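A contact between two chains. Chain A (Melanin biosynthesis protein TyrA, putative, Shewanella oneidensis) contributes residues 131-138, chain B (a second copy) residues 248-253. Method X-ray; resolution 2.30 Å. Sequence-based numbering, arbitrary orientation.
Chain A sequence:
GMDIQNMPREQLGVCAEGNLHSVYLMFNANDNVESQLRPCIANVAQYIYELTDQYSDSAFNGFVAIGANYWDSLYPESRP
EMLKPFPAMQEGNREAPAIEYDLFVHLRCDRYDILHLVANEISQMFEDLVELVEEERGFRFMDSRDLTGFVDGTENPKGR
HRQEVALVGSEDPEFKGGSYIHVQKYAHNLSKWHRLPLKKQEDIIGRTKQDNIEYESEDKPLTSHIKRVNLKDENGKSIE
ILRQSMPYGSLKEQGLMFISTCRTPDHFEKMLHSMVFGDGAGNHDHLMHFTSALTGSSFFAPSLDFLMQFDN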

# COMPACT_ATOMS: atom_id res chain seq x y z
N GLU A 131 -20.83 4.77 -2.97
CA GLU A 131 -20.09 3.94 -2.03
C GLU A 131 -18.77 3.47 -2.63
O GLU A 131 -18.72 3.09 -3.81
CB GLU A 131 -20.91 2.70 -1.65
CG GLU A 131 -22.10 2.99 -0.75
CD GLU A 131 -21.70 3.43 0.65
OE1 GLU A 131 -20.48 3.37 0.98
OE2 GLU A 131 -22.61 3.83 1.42
N LEU A 132 -17.70 3.50 -1.84
CA LEU A 132 -16.45 2.88 -2.23
C LEU A 132 -16.60 1.36 -2.13
O LEU A 132 -16.96 0.85 -1.07
CB LEU A 132 -15.29 3.34 -1.34
CG LEU A 132 -13.93 2.71 -1.71
CD1 LEU A 132 -13.44 3.20 -3.09
CD2 LEU A 132 -12.87 2.96 -0.64
N VAL A 133 -16.30 0.65 -3.21
CA VAL A 133 -16.47 -0.80 -3.27
C VAL A 133 -15.13 -1.56 -3.29
O VAL A 133 -14.98 -2.60 -2.65
CB VAL A 133 -17.30 -1.20 -4.50
CG1 VAL A 133 -17.55 -2.69 -4.53
CG2 VAL A 133 -18.65 -0.45 -4.49
N GLU A 134 -14.16 -1.05 -4.04
CA GLU A 134 -12.82 -1.63 -4.11
C GLU A 134 -11.76 -0.52 -4.12
O GLU A 134 -11.91 0.51 -4.79
CB GLU A 134 -12.67 -2.49 -5.37
CG GLU A 134 -13.72 -3.59 -5.53
CD GLU A 134 -13.49 -4.78 -4.61
OE1 GLU A 134 -12.40 -4.88 -4.02
OE2 GLU A 134 -14.41 -5.61 -4.47
N GLU A 135 -10.68 -0.75 -3.38
CA GLU A 135 -9.50 0.09 -3.45
C GLU A 135 -8.29 -0.80 -3.54
O GLU A 135 -8.18 -1.79 -2.80
CB GLU A 135 -9.39 0.98 -2.22
CG GLU A 135 -8.02 1.67 -2.15
CD GLU A 135 -7.91 2.76 -1.10
OE1 GLU A 135 -8.75 2.79 -0.15
OE2 GLU A 135 -6.96 3.57 -1.23
N GLU A 136 -7.37 -0.47 -4.44
CA GLU A 136 -6.09 -1.17 -4.54
C GLU A 136 -4.99 -0.16 -4.85
O GLU A 136 -5.28 0.91 -5.40
CB GLU A 136 -6.12 -2.25 -5.63
CG GLU A 136 -7.17 -3.35 -5.44
CD GLU A 136 -6.88 -4.31 -4.28
OE1 GLU A 136 -5.75 -4.28 -3.75
OE2 GLU A 136 -7.78 -5.10 -3.91
N ARG A 137 -3.76 -0.50 -4.49
CA ARG A 137 -2.60 0.36 -4.74
C ARG A 137 -1.57 -0.38 -5.58
O ARG A 137 -1.15 -1.49 -5.24
CB ARG A 137 -1.99 0.85 -3.41
CG ARG A 137 -3.04 1.64 -2.59
CD ARG A 137 -2.53 2.74 -1.63
NE ARG A 137 -3.67 3.54 -1.17
CZ ARG A 137 -3.63 4.62 -0.39
NH1 ARG A 137 -2.47 5.10 0.08
NH2 ARG A 137 -4.78 5.23 -0.07
N GLY A 138 -1.19 0.25 -6.69
CA GLY A 138 -0.22 -0.29 -7.64
C GLY A 138 1.17 0.24 -7.34
O GLY A 138 1.34 1.31 -6.72
N TYR B 248 -0.35 5.02 8.13
CA TYR B 248 -0.69 3.77 7.46
C TYR B 248 -2.11 3.79 6.93
O TYR B 248 -2.93 4.64 7.32
CB TYR B 248 -0.60 2.59 8.43
CG TYR B 248 -1.90 2.35 9.15
CD1 TYR B 248 -2.22 3.06 10.32
CD2 TYR B 248 -2.81 1.42 8.68
CE1 TYR B 248 -3.41 2.83 10.98
CE2 TYR B 248 -4.00 1.20 9.33
CZ TYR B 248 -4.30 1.91 10.48
OH TYR B 248 -5.49 1.67 11.12
N GLY B 249 -2.39 2.84 6.04
CA GLY B 249 -3.77 2.52 5.69
C GLY B 249 -4.24 3.11 4.38
O GLY B 249 -3.47 3.28 3.44
N SER B 250 -5.54 3.42 4.34
CA SER B 250 -6.26 3.66 3.10
C SER B 250 -7.63 4.22 3.41
O SER B 250 -7.92 4.52 4.57
CB SER B 250 -6.45 2.34 2.37
OG SER B 250 -7.59 1.68 2.90
N LEU B 251 -8.48 4.36 2.41
CA LEU B 251 -9.77 5.02 2.61
C LEU B 251 -10.60 4.29 3.66
O LEU B 251 -11.08 4.92 4.58
CB LEU B 251 -10.57 5.19 1.30
CG LEU B 251 -10.08 6.17 0.22
CD1 LEU B 251 -11.08 6.28 -0.91
CD2 LEU B 251 -9.81 7.56 0.78
N LYS B 252 -10.78 2.97 3.51
CA LYS B 252 -11.49 2.15 4.52
C LYS B 252 -11.07 2.48 5.96
O LYS B 252 -11.91 2.65 6.85
CB LYS B 252 -11.24 0.65 4.27
CG LYS B 252 -12.08 0.05 3.12
N GLU B 253 -9.76 2.58 6.19
CA GLU B 253 -9.22 2.85 7.53
C GLU B 253 -7.79 3.36 7.43
O GLU B 253 -6.98 2.84 6.64
CB GLU B 253 -9.30 1.54 8.35
CG GLU B 253 -8.57 1.49 9.69
CD GLU B 253 -8.48 0.04 10.22
OE1 GLU B 253 -9.52 -0.56 10.51
OE2 GLU B 253 -7.35 -0.48 10.34

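The polar centre of this contact is the carboxylate of Glu A135, whose two oxygens do different work. The strand of chain A directs this side chain toward chain B, and with chi1 and chi2 both t it is extended far enough to reach the backbone of the loop there. Leu B251 N donates a hydrogen bond to Glu A135 OE1 at 3.0 Å, with an N-H...O angle of 148°. The backbone amide of Leu B251 is thus satisfied by a charged acceptor from the other chain. The hydroxyl of Ser B250 also lies near, Ser B250 OG being 3.4 Å from Glu A135 OE1; any hydrogen bond here is weak, and the serine proton has another acceptor within reach.

OE2 is occupied within chain A. Arg A137, two residues along the strand and so on the same side of it, donates to Glu A135 OE2 from NH2 at 3.0 Å, in a salt bridge, and from NE at 3.3 Å. These two donors converge on OE2, and the arginine's charge offsets that of the carboxylate, while OE1 remains available to chain B. The remaining nitrogen of the arginine, NH1, is satisfied elsewhere in the structure. Gly B249 O lies over one face of the guanidinium, 3.9 Å from Arg A137 NH1, a packing contact rather than a hydrogen bond.

Beside this polar group, Leu A132 CD2 packs against Leu B251 CB at 3.7 Å. Leucine suits both places, since its branched apolar side chain can pack here without leaving a polar group in need of a partner. Leu B251 therefore serves twice, through its amide and through its apolar side chain.

Chain B also has hydrogen bonds within its own stretch. Ser B250 N donates to Glu B253 O at 2.8 Å, and Tyr B248 OH donates to Glu B253 OE2 at 2.9 Å. Glycine suits its place at Gly B249: its backbone angles would jam a CB against the preceding carbonyl oxygen, and that CB would also clash with Glu B253 O.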